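Local coordinates for glycosyl hydrolases family 2, sugar binding domain protein (Bacteroides uniformis str. 3978 T3 ii, PDB 6D1P) that is a beta-glucuronidase of glycoside hydrolase family 2 from a human gut bacterium, probably hydrolysing O-glycosidic bonds to glucuronic acid, at residues A[709-722]-A[733-747]. Numbering follows the deposited sequence.
Sequences QTRTWGKPSRILLT and VQAELIDENGIRCLD
Trp713 lies against the backbone of Cys745 and Leu746 at the open end of a beta hairpin; its segments 718-722 and 733-738 run antiparallel, 153° between their N-to-C directions. Two CH-pi contacts define the approach: Cys745 CA sits 3.8 Å from the centroid of the five-membered ring of Trp713, and Leu746 CB 3.9 Å from that of the six-membered ring, over the face in both cases. With CG between the backbone N and the carbonyl carbon (chi1 58°), the indole swings over this chain, and its NE1 donates to Asp747 OD2 at 2.7 Å, meeting that oxygen from above the carboxylate plane. An edge-to-face ring contact with Trp634 joins the loop leading into the hairpin to strand 632-634 of the preceding sheet.

Ser717 and Arg718 both face Ile738 in a classic beta bulge, their two N-H groups sharing Ile738 O. Within the bulge, Ile738 CG1 packs 3.7 Å from Arg718 CB, while Ile738 CD1 lies 4.1 Å from Leu720 CD1.

Ile743 points toward the end of strand 698-709 and the loop after it: its CG2 lies 3.3 Å from Gln709 NE2, and its CD1 sits over one face of the Arg711 guanidinium, offset toward the rim. Asp739 OD1 accepts from Asn741 N, making an Asx turn, and from Ile743 N on the opposite carboxylate face, while OD2 takes Gly714 N at 3.2 Å through its anti lone pair.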
ATOM      1  N   GLN A 709      15.012 -13.410 -42.785  1.00 36.04           N
ATOM      2  CA  GLN A 709      14.610 -12.107 -43.287  1.00 35.52           C
ATOM      3  C   GLN A 709      15.831 -11.395 -43.845  1.00 36.47           C
ATOM      4  O   GLN A 709      16.810 -11.170 -43.127  1.00 36.82           O
ATOM      5  CB  GLN A 709      13.945 -11.282 -42.186  1.00 36.60           C
ATOM      6  CG  GLN A 709      13.882  -9.782 -42.447  1.00 35.07           C
ATOM      7  CD  GLN A 709      13.216  -9.029 -41.298  1.00 43.33           C
ATOM      8  OE1 GLN A 709      12.240  -9.513 -40.704  1.00 41.26           O
ATOM      9  NE2 GLN A 709      13.749  -7.851 -40.966  1.00 37.24           N
ATOM     10  N   THR A 710      15.765 -11.045 -45.123  1.00 39.48           N
ATOM     11  CA  THR A 710      16.874 -10.400 -45.798  1.00 38.71           C
ATOM     12  C   THR A 710      16.674  -8.911 -45.953  1.00 37.49           C
ATOM     13  O   THR A 710      17.645  -8.197 -46.199  1.00 42.70           O
ATOM     14  CB  THR A 710      17.095 -11.029 -47.176  1.00 41.32           C
ATOM     15  OG1 THR A 710      15.899 -10.894 -47.955  1.00 48.80           O
ATOM     16  CG2 THR A 710      17.434 -12.501 -47.019  1.00 38.11           C
ATOM     17  N   ARG A 711      15.452  -8.418 -45.803  1.00 40.89           N
ATOM     18  CA  ARG A 711      15.268  -6.978 -45.796  1.00 41.10           C
ATOM     19  C   ARG A 711      15.787  -6.408 -44.479  1.00 43.32           C
ATOM     20  O   ARG A 711      15.659  -7.027 -43.417  1.00 38.39           O
ATOM     21  CB  ARG A 711      13.801  -6.626 -46.038  1.00 40.77           C
ATOM     22  CG  ARG A 711      13.327  -7.069 -47.414  1.00 40.58           C
ATOM     23  CD  ARG A 711      12.214  -6.195 -47.981  1.00 53.92           C
ATOM     24  NE  ARG A 711      12.429  -4.771 -47.724  1.00 60.09           N
ATOM     25  CZ  ARG A 711      11.644  -3.804 -48.197  1.00 56.53           C
ATOM     26  NH1 ARG A 711      11.884  -2.524 -47.908  1.00 51.73           N
ATOM     27  NH2 ARG A 711      10.612  -4.122 -48.967  1.00 56.42           N
ATOM     28  N   THR A 712      16.452  -5.263 -44.570  1.00 40.47           N
ATOM     29  CA  THR A 712      16.929  -4.529 -43.413  1.00 43.11           C
ATOM     30  C   THR A 712      15.838  -3.560 -42.938  1.00 45.03           C
ATOM     31  O   THR A 712      14.795  -3.411 -43.578  1.00 43.81           O
ATOM     32  CB  THR A 712      18.210  -3.803 -43.779  1.00 41.76           C
ATOM     33  OG1 THR A 712      17.958  -3.018 -44.945  1.00 41.22           O
ATOM     34  CG2 THR A 712      19.308  -4.818 -44.104  1.00 39.48           C
ATOM     35  N   TRP A 713      16.070  -2.904 -41.797  1.00 38.08           N
ATOM     36  CA  TRP A 713      15.009  -2.135 -41.163  1.00 37.21           C
ATOM     37  C   TRP A 713      15.512  -0.783 -40.688  1.00 36.74           C
ATOM     38  O   TRP A 713      16.673  -0.631 -40.300  1.00 39.96           O
ATOM     39  CB  TRP A 713      14.401  -2.896 -39.981  1.00 35.79           C
ATOM     40  CG  TRP A 713      15.405  -3.250 -38.937  1.00 39.39           C
ATOM     41  CD1 TRP A 713      15.754  -2.506 -37.846  1.00 34.04           C
ATOM     42  CD2 TRP A 713      16.202  -4.439 -38.885  1.00 31.78           C
ATOM     43  NE1 TRP A 713      16.714  -3.158 -37.119  1.00 34.67           N
ATOM     44  CE2 TRP A 713      17.006  -4.349 -37.732  1.00 33.10           C
ATOM     45  CE3 TRP A 713      16.310  -5.570 -39.701  1.00 34.81           C
ATOM     46  CZ2 TRP A 713      17.918  -5.344 -37.375  1.00 33.48           C
ATOM     47  CZ3 TRP A 713      17.218  -6.568 -39.346  1.00 34.54           C
ATOM     48  CH2 TRP A 713      18.006  -6.447 -38.191  1.00 36.20           C
ATOM     49  N   GLY A 714      14.618   0.202 -40.728  1.00 36.37           N
ATOM     50  CA  GLY A 714      14.851   1.499 -40.125  1.00 37.12           C
ATOM     51  C   GLY A 714      14.407   1.524 -38.675  1.00 41.87           C
ATOM     52  O   GLY A 714      14.192   0.484 -38.044  1.00 43.52           O
ATOM     53  N   LYS A 715      14.266   2.741 -38.138  1.00 45.47           N
ATOM     54  CA  LYS A 715      13.888   2.855 -36.736  1.00 47.00           C
ATOM     55  C   LYS A 715      12.417   2.492 -36.542  1.00 43.03           C
ATOM     56  O   LYS A 715      11.613   2.631 -37.465  1.00 45.74           O
ATOM     57  CB  LYS A 715      14.144   4.264 -36.211  1.00 40.94           C
ATOM     58  CG  LYS A 715      15.572   4.481 -35.667  1.00 57.07           C
ATOM     59  CD  LYS A 715      16.154   3.231 -34.948  1.00 56.37           C
ATOM     60  CE  LYS A 715      16.880   3.577 -33.633  1.00 56.80           C
ATOM     61  NZ  LYS A 715      15.927   3.929 -32.523  1.00 55.90           N
ATOM     62  N   PRO A 716      12.049   1.993 -35.361  1.00 46.58           N
ATOM     63  CA  PRO A 716      10.647   1.641 -35.115  1.00 40.36           C
ATOM     64  C   PRO A 716       9.706   2.801 -35.394  1.00 40.29           C
ATOM     65  O   PRO A 716      10.018   3.966 -35.137  1.00 32.91           O
ATOM     66  CB  PRO A 716      10.646   1.238 -33.639  1.00 36.88           C
ATOM     67  CG  PRO A 716      11.999   0.607 -33.456  1.00 36.63           C
ATOM     68  CD  PRO A 716      12.933   1.470 -34.299  1.00 42.93           C
ATOM     69  N   SER A 717       8.540   2.457 -35.937  1.00 38.78           N
ATOM     70  CA  SER A 717       7.595   3.442 -36.440  1.00 38.35           C
ATOM     71  C   SER A 717       6.134   3.076 -36.194  1.00 38.93           C
ATOM     72  O   SER A 717       5.301   3.982 -36.111  1.00 37.07           O
ATOM     73  CB  SER A 717       7.843   3.647 -37.945  1.00 37.79           C
ATOM     74  OG  SER A 717       6.738   4.194 -38.639  1.00 40.44           O
ATOM     75  N   ARG A 718       5.786   1.800 -36.053  1.00 32.11           N
ATOM     76  CA  ARG A 718       4.420   1.402 -35.765  1.00 36.24           C
ATOM     77  C   ARG A 718       4.453   0.181 -34.866  1.00 38.67           C
ATOM     78  O   ARG A 718       5.422  -0.583 -34.855  1.00 34.64           O
ATOM     79  CB  ARG A 718       3.612   1.052 -37.031  1.00 39.58           C
ATOM     80  CG  ARG A 718       3.090   2.221 -37.826  1.00 40.66           C
ATOM     81  CD  ARG A 718       1.608   2.031 -38.157  1.00 47.18           C
ATOM     82  NE  ARG A 718       1.351   0.988 -39.148  1.00 46.11           N
ATOM     83  CZ  ARG A 718       0.246   0.244 -39.173  1.00 47.78           C
ATOM     84  NH1 ARG A 718      -0.700   0.413 -38.257  1.00 48.14           N
ATOM     85  NH2 ARG A 718       0.087  -0.682 -40.107  1.00 46.66           N
ATOM     86  N   ILE A 719       3.364  -0.011 -34.131  1.00 36.77           N
ATOM     87  CA  ILE A 719       3.173  -1.201 -33.319  1.00 37.48           C
ATOM     88  C   ILE A 719       2.013  -1.976 -33.909  1.00 34.71           C
ATOM     89  O   ILE A 719       0.936  -1.416 -34.122  1.00 37.91           O
ATOM     90  CB  ILE A 719       2.898  -0.851 -31.848  1.00 35.26           C
ATOM     91  CG1 ILE A 719       3.935   0.145 -31.328  1.00 37.36           C
ATOM     92  CG2 ILE A 719       2.874  -2.111 -31.014  1.00 30.34           C
ATOM     93  CD1 ILE A 719       3.630   0.681 -29.944  1.00 39.75           C
ATOM     94  N   LEU A 720       2.233  -3.253 -34.178  1.00 35.53           N
ATOM     95  CA  LEU A 720       1.184  -4.138 -34.650  1.00 33.89           C
ATOM     96  C   LEU A 720       0.849  -5.137 -33.559  1.00 34.30           C
ATOM     97  O   LEU A 720       1.747  -5.693 -32.918  1.00 33.74           O
ATOM     98  CB  LEU A 720       1.607  -4.896 -35.908  1.00 36.24           C
ATOM     99  CG  LEU A 720       1.963  -4.097 -37.158  1.00 44.21           C
ATOM    100  CD1 LEU A 720       2.219  -5.058 -38.315  1.00 42.24           C
ATOM    101  CD2 LEU A 720       0.864  -3.113 -37.510  1.00 40.04           C
ATOM    102  N   LEU A 721      -0.437  -5.376 -33.357  1.00 33.29           N
ATOM    103  CA  LEU A 721      -0.896  -6.404 -32.438  1.00 34.16           C
ATOM    104  C   LEU A 721      -1.485  -7.573 -33.213  1.00 32.57           C
ATOM    105  O   LEU A 721      -2.188  -7.377 -34.209  1.00 31.60           O
ATOM    106  CB  LEU A 721      -1.934  -5.839 -31.460  1.00 28.28           C
ATOM    107  CG  LEU A 721      -1.303  -5.016 -30.346  1.00 29.75           C
ATOM    108  CD1 LEU A 721      -2.337  -4.126 -29.588  1.00 29.87           C
ATOM    109  CD2 LEU A 721      -0.571  -5.966 -29.404  1.00 27.04           C
ATOM    110  N   THR A 722      -1.184  -8.785 -32.754  1.00 27.79           N
ATOM    111  CA  THR A 722      -1.795 -10.003 -33.256  1.00 29.32           C
ATOM    112  C   THR A 722      -2.065 -10.903 -32.064  1.00 29.06           C
ATOM    113  O   THR A 722      -1.521 -10.682 -30.986  1.00 28.91           O
ATOM    114  CB  THR A 722      -0.874 -10.704 -34.265  1.00 32.46           C
ATOM    115  OG1 THR A 722       0.445 -10.785 -33.709  1.00 30.85           O
ATOM    116  CG2 THR A 722      -0.812  -9.914 -35.563  1.00 27.93           C
ATOM    117  N   VAL A 733      -1.090 -12.391 -26.725  1.00 26.39           N
ATOM    118  CA  VAL A 733      -1.130 -11.214 -27.577  1.00 26.44           C
ATOM    119  C   VAL A 733       0.303 -10.756 -27.804  1.00 31.39           C
ATOM    120  O   VAL A 733       1.117 -10.758 -26.870  1.00 29.15           O
ATOM    121  CB  VAL A 733      -1.985 -10.098 -26.936  1.00 28.13           C
ATOM    122  CG1 VAL A 733      -1.734  -8.761 -27.602  1.00 23.33           C
ATOM    123  CG2 VAL A 733      -3.454 -10.453 -27.013  1.00 27.98           C
ATOM    124  N   GLN A 734       0.610 -10.361 -29.039  1.00 30.64           N
ATOM    125  CA  GLN A 734       1.964 -10.003 -29.437  1.00 31.46           C
ATOM    126  C   GLN A 734       1.990  -8.590 -29.995  1.00 31.11           C
ATOM    127  O   GLN A 734       1.160  -8.233 -30.839  1.00 32.73           O
ATOM    128  CB  GLN A 734       2.499 -10.986 -30.484  1.00 28.49           C
ATOM    129  CG  GLN A 734       3.858 -10.593 -31.027  1.00 32.71           C
ATOM    130  CD  GLN A 734       4.378 -11.564 -32.081  1.00 35.27           C
ATOM    131  OE1 GLN A 734       4.961 -12.608 -31.760  1.00 32.01           O
ATOM    132  NE2 GLN A 734       4.175 -11.216 -33.346  1.00 30.03           N
ATOM    133  N   ALA A 735       2.928  -7.786 -29.515  1.00 29.38           N
ATOM    134  CA  ALA A 735       3.222  -6.491 -30.110  1.00 29.00           C
ATOM    135  C   ALA A 735       4.481  -6.610 -30.961  1.00 29.35           C
ATOM    136  O   ALA A 735       5.463  -7.226 -30.549  1.00 34.15           O
ATOM    137  CB  ALA A 735       3.412  -5.409 -29.042  1.00 24.67           C
ATOM    138  N   GLU A 736       4.447  -6.012 -32.143  1.00 29.41           N
ATOM    139  CA  GLU A 736       5.551  -6.043 -33.085  1.00 31.94           C
ATOM    140  C   GLU A 736       5.933  -4.614 -33.428  1.00 33.95           C
ATOM    141  O   GLU A 736       5.071  -3.820 -33.810  1.00 34.23           O
ATOM    142  CB  GLU A 736       5.156  -6.812 -34.360  1.00 34.92           C
ATOM    143  CG  GLU A 736       6.331  -7.206 -35.254  1.00 34.92           C
ATOM    144  CD  GLU A 736       5.881  -7.841 -36.562  1.00 39.46           C
ATOM    145  OE1 GLU A 736       5.029  -7.244 -37.252  1.00 40.36           O
ATOM    146  OE2 GLU A 736       6.362  -8.951 -36.890  1.00 41.91           O
ATOM    147  N   LEU A 737       7.210  -4.277 -33.276  1.00 32.07           N
ATOM    148  CA  LEU A 737       7.707  -2.992 -33.741  1.00 31.56           C
ATOM    149  C   LEU A 737       8.135  -3.149 -35.196  1.00 35.08           C
ATOM    150  O   LEU A 737       8.911  -4.059 -35.519  1.00 38.09           O
ATOM    151  CB  LEU A 737       8.876  -2.527 -32.872  1.00 30.93           C
ATOM    152  CG  LEU A 737       8.505  -2.328 -31.399  1.00 33.00           C
ATOM    153  CD1 LEU A 737       9.708  -2.062 -30.527  1.00 27.39           C
ATOM    154  CD2 LEU A 737       7.507  -1.179 -31.269  1.00 28.58           C
ATOM    155  N   ILE A 738       7.607  -2.297 -36.081  1.00 33.37           N
ATOM    156  CA  ILE A 738       7.957  -2.341 -37.498  1.00 35.90           C
ATOM    157  C   ILE A 738       8.423  -0.960 -37.939  1.00 38.33           C
ATOM    158  O   ILE A 738       8.132   0.047 -37.296  1.00 40.38           O
ATOM    159  CB  ILE A 738       6.792  -2.813 -38.404  1.00 35.43           C
ATOM    160  CG1 ILE A 738       5.675  -1.767 -38.391  1.00 41.79           C
ATOM    161  CG2 ILE A 738       6.295  -4.183 -37.979  1.00 32.81           C
ATOM    162  CD1 ILE A 738       4.648  -1.975 -39.471  1.00 40.44           C
ATOM    163  N   ASP A 739       9.173  -0.920 -39.044  1.00 39.11           N
ATOM    164  CA  ASP A 739       9.645   0.342 -39.597  1.00 37.74           C
ATOM    165  C   ASP A 739       8.584   0.947 -40.516  1.00 37.90           C
ATOM    166  O   ASP A 739       7.506   0.389 -40.720  1.00 37.94           O
ATOM    167  CB  ASP A 739      10.995   0.184 -40.328  1.00 40.04           C
ATOM    168  CG  ASP A 739      10.934  -0.741 -41.594  1.00 40.46           C
ATOM    169  OD1 ASP A 739       9.844  -1.117 -42.097  1.00 34.86           O
ATOM    170  OD2 ASP A 739      12.028  -1.167 -42.063  1.00 47.19           O
ATOM    171  N   GLU A 740       8.931   2.066 -41.137  1.00 40.16           N
ATOM    172  CA  GLU A 740       7.971   2.766 -41.979  1.00 45.15           C
ATOM    173  C   GLU A 740       7.699   2.060 -43.311  1.00 43.28           C
ATOM    174  O   GLU A 740       6.895   2.564 -44.103  1.00 42.16           O
ATOM    175  CB  GLU A 740       8.446   4.196 -42.249  1.00 43.63           C
ATOM    176  CG  GLU A 740       9.839   4.267 -42.901  1.00 49.81           C
ATOM    177  CD  GLU A 740      10.146   5.590 -43.564  1.00 53.20           C
ATOM    178  OE1 GLU A 740       9.285   6.056 -44.339  1.00 61.49           O
ATOM    179  OE2 GLU A 740      11.242   6.156 -43.325  1.00 54.55           O
ATOM    180  N   ASN A 741       8.352   0.935 -43.592  1.00 37.22           N
ATOM    181  CA  ASN A 741       8.047   0.129 -44.766  1.00 38.12           C
ATOM    182  C   ASN A 741       7.469  -1.221 -44.372  1.00 38.59           C
ATOM    183  O   ASN A 741       7.274  -2.086 -45.233  1.00 37.38           O
ATOM    184  CB  ASN A 741       9.297  -0.046 -45.638  1.00 41.46           C
ATOM    185  CG  ASN A 741       9.991   1.287 -45.958  1.00 46.39           C
ATOM    186  OD1 ASN A 741      11.207   1.421 -45.794  1.00 45.45           O
ATOM    187  ND2 ASN A 741       9.212   2.277 -46.399  1.00 44.29           N
ATOM    188  N   GLY A 742       7.180  -1.415 -43.085  1.00 35.81           N
ATOM    189  CA  GLY A 742       6.588  -2.649 -42.616  1.00 32.82           C
ATOM    190  C   GLY A 742       7.564  -3.738 -42.247  1.00 33.85           C
ATOM    191  O   GLY A 742       7.146  -4.890 -42.075  1.00 36.80           O
ATOM    192  N   ILE A 743       8.845  -3.423 -42.114  1.00 34.10           N
ATOM    193  CA  ILE A 743       9.854  -4.423 -41.783  1.00 35.59           C
ATOM    194  C   ILE A 743      10.012  -4.487 -40.267  1.00 36.42           C
ATOM    195  O   ILE A 743      10.190  -3.453 -39.604  1.00 34.61           O
ATOM    196  CB  ILE A 743      11.194  -4.100 -42.469  1.00 35.97           C
ATOM    197  CG1 ILE A 743      10.983  -3.849 -43.966  1.00 39.78           C
ATOM    198  CG2 ILE A 743      12.188  -5.231 -42.245  1.00 36.08           C
ATOM    199  CD1 ILE A 743      10.215  -4.966 -44.669  1.00 35.67           C
ATOM    200  N   ARG A 744       9.937  -5.700 -39.715  1.00 36.81           N
ATOM    201  CA  ARG A 744      10.183  -5.883 -38.290  1.00 38.30           C
ATOM    202  C   ARG A 744      11.559  -5.333 -37.912  1.00 38.88           C
ATOM    203  O   ARG A 744      12.555  -5.563 -38.606  1.00 33.70           O
ATOM    204  CB  ARG A 744      10.079  -7.371 -37.909  1.00 33.69           C
ATOM    205  CG  ARG A 744      10.192  -7.618 -36.380  1.00 37.22           C
ATOM    206  CD  ARG A 744      10.019  -9.094 -35.960  1.00 36.25           C
ATOM    207  NE  ARG A 744       8.647  -9.559 -36.138  1.00 37.33           N
ATOM    208  CZ  ARG A 744       8.172 -10.732 -35.724  1.00 39.62           C
ATOM    209  NH1 ARG A 744       8.956 -11.603 -35.091  1.00 37.84           N
ATOM    210  NH2 ARG A 744       6.893 -11.027 -35.937  1.00 35.15           N
ATOM    211  N   CYS A 745      11.609  -4.585 -36.812  1.00 36.07           N
ATOM    212  CA  CYS A 745      12.870  -4.052 -36.302  1.00 32.16           C
ATOM    213  C   CYS A 745      13.480  -5.100 -35.387  1.00 31.96           C
ATOM    214  O   CYS A 745      13.142  -5.181 -34.207  1.00 34.90           O
ATOM    215  CB  CYS A 745      12.642  -2.741 -35.569  1.00 33.82           C
ATOM    216  SG  CYS A 745      11.649  -1.582 -36.480  1.00 38.90           S
ATOM    217  N   LEU A 746      14.404  -5.891 -35.919  1.00 34.56           N
ATOM    218  CA  LEU A 746      14.834  -7.108 -35.247  1.00 26.40           C
ATOM    219  C   LEU A 746      15.855  -6.859 -34.145  1.00 29.26           C
ATOM    220  O   LEU A 746      16.229  -7.802 -33.436  1.00 28.92           O
ATOM    221  CB  LEU A 746      15.384  -8.096 -36.278  1.00 33.14           C
ATOM    222  CG  LEU A 746      14.318  -8.762 -37.156  1.00 35.88           C
ATOM    223  CD1 LEU A 746      14.938  -9.525 -38.331  1.00 37.25           C
ATOM    224  CD2 LEU A 746      13.460  -9.700 -36.313  1.00 31.99           C
ATOM    225  N   ASP A 747      16.313  -5.622 -33.969  1.00 28.47           N
ATOM    226  CA  ASP A 747      17.181  -5.293 -32.846  1.00 31.86           C
ATOM    227  C   ASP A 747      16.555  -4.221 -31.960  1.00 30.74           C
ATOM    228  O   ASP A 747      17.272  -3.544 -31.209  1.00 30.59           O
ATOM    229  CB  ASP A 747      18.563  -4.860 -33.347  1.00 28.78           C
ATOM    230  CG  ASP A 747      18.502  -3.592 -34.171  1.00 35.13           C
ATOM    231  OD1 ASP A 747      19.561  -3.003 -34.458  1.00 39.34           O
ATOM    232  OD2 ASP A 747      17.376  -3.176 -34.520  1.00 34.09           O
TER
HETATM  233  O   HOH W   1       9.273  -8.096 -41.268  1.00 39.08           O
HETATM  234  O   HOH W   2       2.196  -8.881 -33.725  1.00 31.56           O